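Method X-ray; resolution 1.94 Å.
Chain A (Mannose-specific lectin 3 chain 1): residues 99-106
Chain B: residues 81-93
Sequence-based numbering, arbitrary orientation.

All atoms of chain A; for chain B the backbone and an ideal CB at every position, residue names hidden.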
ATOM      1  N   ILE A  99     -17.147  12.494   5.523  1.00 18.98           N
ATOM      2  CA  ILE A  99     -17.589  12.313   6.879  1.00 19.36           C
ATOM      3  C   ILE A  99     -17.948  10.864   7.101  1.00 18.62           C
ATOM      4  O   ILE A  99     -18.705  10.319   6.377  1.00 18.80           O
ATOM      5  CB  ILE A  99     -18.802  13.151   7.158  1.00 20.86           C
ATOM      6  CG1 ILE A  99     -18.487  14.607   6.901  1.00 25.35           C
ATOM      7  CG2 ILE A  99     -19.346  12.892   8.513  1.00 21.70           C
ATOM      8  CD1 ILE A  99     -17.669  15.152   7.790  1.00 23.09           C
ATOM      9  N   TYR A 100     -17.388  10.299   8.147  1.00 16.74           N
ATOM     10  CA  TYR A 100     -17.573   8.931   8.542  1.00 16.93           C
ATOM     11  C   TYR A 100     -18.183   8.791   9.934  1.00 18.86           C
ATOM     12  O   TYR A 100     -17.810   9.482  10.820  1.00 17.00           O
ATOM     13  CB  TYR A 100     -16.246   8.192   8.528  1.00 17.63           C
ATOM     14  CG  TYR A 100     -15.426   8.277   7.270  1.00 18.79           C
ATOM     15  CD1 TYR A 100     -14.572   9.332   7.039  1.00 19.82           C
ATOM     16  CD2 TYR A 100     -15.483   7.284   6.323  1.00 20.96           C
ATOM     17  CE1 TYR A 100     -13.817   9.387   5.901  1.00 20.22           C
ATOM     18  CE2 TYR A 100     -14.732   7.327   5.207  1.00 20.05           C
ATOM     19  CZ  TYR A 100     -13.902   8.365   4.992  1.00 23.47           C
ATOM     20  OH  TYR A 100     -13.189   8.383   3.862  1.00 25.92           O
ATOM     21  N   GLY A 101     -19.127   7.893  10.098  1.00 18.85           N
ATOM     22  CA  GLY A 101     -19.626   7.553  11.413  1.00 19.46           C
ATOM     23  C   GLY A 101     -20.927   6.772  11.475  1.00 21.51           C
ATOM     24  O   GLY A 101     -21.526   6.500  10.476  1.00 21.19           O
ATOM     25  N   PRO A 102     -21.363   6.462  12.669  1.00 21.67           N
ATOM     26  CA  PRO A 102     -20.683   6.853  13.893  1.00 21.21           C
ATOM     27  C   PRO A 102     -19.604   5.882  14.315  1.00 21.57           C
ATOM     28  O   PRO A 102     -19.363   4.950  13.625  1.00 22.10           O
ATOM     29  CB  PRO A 102     -21.808   6.851  14.904  1.00 21.49           C
ATOM     30  CG  PRO A 102     -22.728   5.904  14.442  1.00 22.96           C
ATOM     31  CD  PRO A 102     -22.617   5.764  12.967  1.00 21.49           C
ATOM     32  N   ALA A 103     -19.000   6.107  15.458  1.00 20.97           N
ATOM     33  CA  ALA A 103     -17.941   5.260  15.898  1.00 21.23           C
ATOM     34  C   ALA A 103     -18.434   3.831  16.071  1.00 22.74           C
ATOM     35  O   ALA A 103     -19.517   3.600  16.499  1.00 22.23           O
ATOM     36  CB  ALA A 103     -17.343   5.782  17.166  1.00 22.16           C
ATOM     37  N   ILE A 104     -17.642   2.885  15.625  1.00 22.35           N
ATOM     38  CA  ILE A 104     -17.967   1.489  15.729  1.00 22.29           C
ATOM     39  C   ILE A 104     -17.002   0.615  16.605  1.00 22.08           C
ATOM     40  O   ILE A 104     -17.339  -0.461  17.006  1.00 21.46           O
ATOM     41  CB  ILE A 104     -18.162   0.909  14.306  1.00 23.81           C
ATOM     42  CG1 ILE A 104     -18.915  -0.396  14.330  1.00 26.91           C
ATOM     43  CG2 ILE A 104     -16.878   0.737  13.637  1.00 24.56           C
ATOM     44  CD1 ILE A 104     -19.262  -0.939  13.012  1.00 30.31           C
ATOM     45  N   TRP A 105     -15.796   1.090  16.840  1.00 19.10           N
ATOM     46  CA  TRP A 105     -14.829   0.433  17.674  1.00 19.99           C
ATOM     47  C   TRP A 105     -13.856   1.475  18.192  1.00 20.62           C
ATOM     48  O   TRP A 105     -13.581   2.413  17.518  1.00 20.16           O
ATOM     49  CB  TRP A 105     -14.073  -0.623  16.886  1.00 20.62           C
ATOM     50  CG  TRP A 105     -13.177  -1.497  17.643  1.00 20.49           C
ATOM     51  CD1 TRP A 105     -13.523  -2.564  18.335  1.00 20.95           C
ATOM     52  CD2 TRP A 105     -11.773  -1.402  17.739  1.00 22.45           C
ATOM     53  NE1 TRP A 105     -12.461  -3.140  18.894  1.00 23.22           N
ATOM     54  CE2 TRP A 105     -11.352  -2.450  18.542  1.00 22.12           C
ATOM     55  CE3 TRP A 105     -10.830  -0.539  17.230  1.00 23.41           C
ATOM     56  CZ2 TRP A 105     -10.041  -2.659  18.844  1.00 19.98           C
ATOM     57  CZ3 TRP A 105      -9.537  -0.752  17.536  1.00 22.45           C
ATOM     58  CH2 TRP A 105      -9.149  -1.796  18.330  1.00 22.93           C
ATOM     59  N   SER A 106     -13.365   1.250  19.390  1.00 21.46           N
ATOM     60  CA  SER A 106     -12.340   2.055  20.007  1.00 22.55           C
ATOM     61  C   SER A 106     -11.474   1.289  20.965  1.00 22.24           C
ATOM     62  O   SER A 106     -11.908   0.435  21.639  1.00 21.53           O
ATOM     63  CB  SER A 106     -12.933   3.225  20.749  1.00 22.20           C
ATOM     64  OG  SER A 106     -11.923   3.919  21.387  1.00 28.38           O
TER
ATOM     65  N   UNK B  81      -9.992 -10.658  15.361  1.00 30.42           N
ATOM     66  CA  UNK B  81     -10.886  -9.742  14.741  1.00 31.03           C
ATOM     67  C   UNK B  81     -11.596  -8.887  15.780  1.00 32.56           C
ATOM     68  O   UNK B  81     -11.899  -9.340  16.849  1.00 32.33           O
ATOM     69  CB  UNK B  81     -11.895 -10.498  13.875  1.00 31.03           C
ATOM     70  N   UNK B  82     -11.853  -7.645  15.444  1.00 30.00           N
ATOM     71  CA  UNK B  82     -12.637  -6.797  16.285  1.00 29.59           C
ATOM     72  C   UNK B  82     -14.112  -7.185  16.174  1.00 29.37           C
ATOM     73  O   UNK B  82     -14.492  -7.915  15.289  1.00 27.39           O
ATOM     74  CB  UNK B  82     -12.420  -5.328  15.916  1.00 29.59           C
ATOM     75  N   UNK B  83     -14.933  -6.711  17.094  1.00 29.06           N
ATOM     76  CA  UNK B  83     -16.306  -7.169  17.150  1.00 30.27           C
ATOM     77  C   UNK B  83     -17.256  -6.406  16.247  1.00 32.53           C
ATOM     78  O   UNK B  83     -18.403  -6.691  16.197  1.00 33.10           O
ATOM     79  CB  UNK B  83     -16.809  -7.085  18.593  1.00 30.27           C
ATOM     80  N   UNK B  84     -16.735  -5.441  15.519  1.00 33.53           N
ATOM     81  CA  UNK B  84     -17.552  -4.587  14.702  1.00 35.54           C
ATOM     82  C   UNK B  84     -18.104  -5.163  13.467  0.50 35.49           C
ATOM     83  O   UNK B  84     -17.468  -5.919  12.811  1.00 37.58           O
ATOM     84  CB  UNK B  84     -16.749  -3.342  14.319  1.00 35.54           C
ATOM     85  N   UNK B  85     -19.310  -4.766  13.136  1.00 36.32           N
ATOM     86  CA  UNK B  85     -19.777  -4.961  11.804  1.00 35.81           C
ATOM     87  C   UNK B  85     -20.983  -4.160  11.417  0.50 34.44           C
ATOM     88  O   UNK B  85     -22.105  -4.620  11.543  1.00 35.47           O
ATOM     89  CB  UNK B  85     -20.078  -6.447  11.596  1.00 35.81           C
ATOM     90  N   UNK B  86     -20.706  -2.976  10.910  1.00 32.56           N
ATOM     91  CA  UNK B  86     -21.684  -2.044  10.446  1.00 30.41           C
ATOM     92  C   UNK B  86     -22.125  -2.282   9.038  1.00 29.83           C
ATOM     93  O   UNK B  86     -21.898  -3.282   8.473  1.00 28.88           O
ATOM     94  CB  UNK B  86     -21.140  -0.620  10.576  1.00 30.41           C
ATOM     95  N   UNK B  87     -22.802  -1.313   8.493  1.00 31.07           N
ATOM     96  CA  UNK B  87     -23.345  -1.384   7.163  1.00 31.67           C
ATOM     97  C   UNK B  87     -22.207  -1.340   6.120  1.00 31.74           C
ATOM     98  O   UNK B  87     -21.200  -0.721   6.337  1.00 28.59           O
ATOM     99  CB  UNK B  87     -24.340  -0.243   6.940  1.00 31.67           C
ATOM    100  N   UNK B  88     -22.388  -2.000   4.992  1.00 29.70           N
ATOM    101  CA  UNK B  88     -21.369  -2.024   3.987  1.00 28.60           C
ATOM    102  C   UNK B  88     -21.063  -0.647   3.475  1.00 26.76           C
ATOM    103  O   UNK B  88     -21.936   0.091   3.161  1.00 24.83           O
ATOM    104  CB  UNK B  88     -21.783  -2.938   2.832  1.00 28.60           C
ATOM    105  N   UNK B  89     -19.787  -0.344   3.371  1.00 25.42           N
ATOM    106  CA  UNK B  89     -19.348   0.939   2.930  1.00 23.33           C
ATOM    107  C   UNK B  89     -17.888   1.156   3.272  1.00 22.43           C
ATOM    108  O   UNK B  89     -17.197   0.230   3.512  1.00 21.94           O
ATOM    109  CB  UNK B  89     -20.219   2.037   3.544  1.00 23.33           C
ATOM    110  N   UNK B  90     -17.485   2.408   3.304  1.00 19.66           N
ATOM    111  CA  UNK B  90     -16.115   2.814   3.529  1.00 20.31           C
ATOM    112  C   UNK B  90     -15.915   3.348   4.949  1.00 19.81           C
ATOM    113  O   UNK B  90     -16.659   4.140   5.405  1.00 19.52           O
ATOM    114  CB  UNK B  90     -15.708   3.872   2.502  1.00 20.31           C
ATOM    115  N   UNK B  91     -14.893   2.858   5.607  1.00 19.02           N
ATOM    116  CA  UNK B  91     -14.617   3.136   6.998  1.00 19.39           C
ATOM    117  C   UNK B  91     -13.213   3.730   7.194  1.00 20.65           C
ATOM    118  O   UNK B  91     -12.393   3.690   6.321  1.00 20.38           O
ATOM    119  CB  UNK B  91     -14.771   1.855   7.821  1.00 19.39           C
ATOM    120  N   UNK B  92     -13.001   4.341   8.334  1.00 18.68           N
ATOM    121  CA  UNK B  92     -11.754   4.927   8.627  1.00 20.40           C
ATOM    122  C   UNK B  92     -11.331   4.589  10.055  1.00 20.14           C
ATOM    123  O   UNK B  92     -12.117   4.576  10.928  1.00 20.61           O
ATOM    124  CB  UNK B  92     -11.821   6.440   8.407  1.00 20.40           C
ATOM    125  N   UNK B  93     -10.084   4.226  10.220  1.00 18.39           N
ATOM    126  CA  UNK B  93      -9.458   4.010  11.510  1.00 18.14           C
ATOM    127  C   UNK B  93      -8.556   5.214  11.733  1.00 18.47           C
ATOM    128  O   UNK B  93      -7.651   5.438  10.972  1.00 16.59           O
ATOM    129  CB  UNK B  93      -8.686   2.690  11.567  1.00 18.14           C
TER

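Chain A offers this segment three side chains, A:Tyr100, A:Ile104 and A:Trp105, and no charged group, so fit rather than charge must guide the choice at most positions.

Position 81 has nothing of chain A within 5.5 Å of its ideal CB and leaves the choice open; it is B:Val81. At position 82 CA-to-CB points toward chain A, and the ideal CB lies 3.7 Å from A:Trp105 NE1. A small residue such as alanine or serine could rest there. The residue is B:Ser82, whose CB sits over one face of the indole, 3.9 Å from the centroid of the A:Trp105 five-membered ring, in a CH-pi contact; its OG is hydrogen-bonded elsewhere in the structure.

Position 83 points sideways, with room for many polar side chains. B:Asn83, chi1 p, brings its OD1 to the edge of the indole, 3.9 Å from A:Trp105 CD1. One water accepts hydrogen bonds from both A:Trp105 NE1 (3.3 Å) and B:Asn83 N (3.0 Å), a bridge that needs only the backbone of this position.

Position 84 faces chain A, its ideal CB 3.7 Å from A:Ile104 CG1 and 4.6 Å from A:Trp105 CB. Compact side chains, such as alanine, valine or threonine, would suit. B:Thr84 places CG2 4.1 Å from A:Trp105 CB, while its OG1 packs closely, 3.0 Å, against A:Ile104 CD1, a carbon that cannot hydrogen-bond.

Position 85 points away and tolerates much; it is B:Val85. At position 86 an ideal CB would lie only 3.1 Å from A:Ile104 CD1, which favours glycine. B:Gly86 lets that methyl approach its backbone, with A:Ile104 CD1 3.3 Å from B:Gly86 N.

Positions 87 and 88 have nothing of chain A within 5.5 Å of their ideal CB, so many side chains would do; they are B:Gln87 and B:Glu88. Position 89, also without a contact to chain A, has phi/psi of 164/-160, a conformation glycine adopts readily, and is B:Gly89.

Position 90 points sideways, its ideal CB 4.5 Å from A:Tyr100 CE2. Several modest side chains would fit; in B:Asp90 it is the backbone O that meets the ring edge, 3.5 Å from A:Tyr100 CD2.

Position 91 points away, yet a long side chain could turn back. B:Tyr91 does so: CE2 comes 4.4 Å from A:Ile104 CD1, and OH donates a hydrogen bond to B:Gln87 O (2.6 Å), tying the loop together.

Position 92 points at the A:Tyr100 ring, inviting a small or branched aliphatic group. B:Val92 CB lies over its face, 4.0 Å from the centroid of the A:Tyr100 ring. Position 93 points sideways, with few constraints, and is B:Leu93.

Chain B, residues 81-93: VSNTVGQEGDYVL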
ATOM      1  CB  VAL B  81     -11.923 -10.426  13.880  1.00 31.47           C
ATOM      2  CG1 VAL B  81     -12.652  -9.439  13.101  1.00 33.30           C
ATOM      3  CG2 VAL B  81     -11.309 -11.369  12.970  1.00 30.44           C
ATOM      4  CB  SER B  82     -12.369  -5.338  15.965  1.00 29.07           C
ATOM      5  OG  SER B  82     -12.873  -4.998  14.740  1.00 27.29           O
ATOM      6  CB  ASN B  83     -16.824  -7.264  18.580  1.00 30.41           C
ATOM      7  CG  ASN B  83     -16.870  -5.949  19.267  1.00 31.83           C
ATOM      8  OD1 ASN B  83     -16.568  -4.939  18.703  1.00 28.03           O
ATOM      9  ND2 ASN B  83     -17.270  -5.969  20.503  1.00 31.72           N
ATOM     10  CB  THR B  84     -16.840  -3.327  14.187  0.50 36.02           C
ATOM     11  OG1 THR B  84     -17.239  -3.127  12.843  0.50 36.31           O
ATOM     12  CG2 THR B  84     -15.357  -3.425  14.201  0.50 34.87           C
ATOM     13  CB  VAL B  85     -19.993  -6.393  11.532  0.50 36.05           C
ATOM     14  CG1 VAL B  85     -18.877  -6.903  10.620  0.50 37.16           C
ATOM     15  CG2 VAL B  85     -19.993  -7.125  12.815  0.50 37.64           C
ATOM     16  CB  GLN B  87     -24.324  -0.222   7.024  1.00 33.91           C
ATOM     17  CG  GLN B  87     -24.880   0.045   5.675  1.00 39.39           C
ATOM     18  CD  GLN B  87     -25.469   1.439   5.527  1.00 47.79           C
ATOM     19  OE1 GLN B  87     -25.577   2.196   6.480  1.00 53.59           O
ATOM     20  NE2 GLN B  87     -25.866   1.772   4.321  1.00 49.73           N
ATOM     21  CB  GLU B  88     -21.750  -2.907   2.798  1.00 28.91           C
ATOM     22  CG  GLU B  88     -20.631  -3.023   1.795  1.00 32.05           C
ATOM     23  CD  GLU B  88     -21.057  -3.387   0.375  0.50 34.65           C
ATOM     24  OE1 GLU B  88     -22.089  -2.911  -0.091  0.50 36.39           O
ATOM     25  OE2 GLU B  88     -20.353  -4.144  -0.289  0.50 33.07           O
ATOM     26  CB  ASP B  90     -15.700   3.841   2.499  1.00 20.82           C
ATOM     27  CG  ASP B  90     -15.806   3.329   1.081  1.00 23.33           C
ATOM     28  OD1 ASP B  90     -15.664   2.163   0.845  1.00 26.46           O
ATOM     29  OD2 ASP B  90     -16.033   4.127   0.226  1.00 29.53           O
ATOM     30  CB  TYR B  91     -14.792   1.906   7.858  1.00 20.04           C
ATOM     31  CG  TYR B  91     -16.205   1.415   8.022  1.00 20.46           C
ATOM     32  CD1 TYR B  91     -16.861   0.810   6.992  1.00 22.67           C
ATOM     33  CD2 TYR B  91     -16.883   1.572   9.217  1.00 19.05           C
ATOM     34  CE1 TYR B  91     -18.131   0.347   7.149  1.00 23.12           C
ATOM     35  CE2 TYR B  91     -18.104   1.138   9.364  1.00 17.02           C
ATOM     36  CZ  TYR B  91     -18.748   0.544   8.333  1.00 21.43           C
ATOM     37  OH  TYR B  91     -19.988   0.101   8.486  1.00 26.54           O
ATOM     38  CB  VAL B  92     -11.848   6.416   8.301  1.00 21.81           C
ATOM     39  CG1 VAL B  92     -12.149   7.227   9.491  1.00 20.08           C
ATOM     40  CG2 VAL B  92     -10.758   6.843   7.554  1.00 22.51           C
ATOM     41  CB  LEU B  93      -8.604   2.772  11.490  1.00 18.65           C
ATOM     42  CG  LEU B  93      -8.100   1.933  12.674  1.00 24.01           C
ATOM     43  CD1 LEU B  93      -6.657   1.495  12.635  1.00 22.18           C
ATOM     44  CD2 LEU B  93      -8.462   2.443  14.004  1.00 22.35           C
TER
HETATM   45  O   HOH W   1     -13.528  -6.158  19.633  1.00 29.74           O
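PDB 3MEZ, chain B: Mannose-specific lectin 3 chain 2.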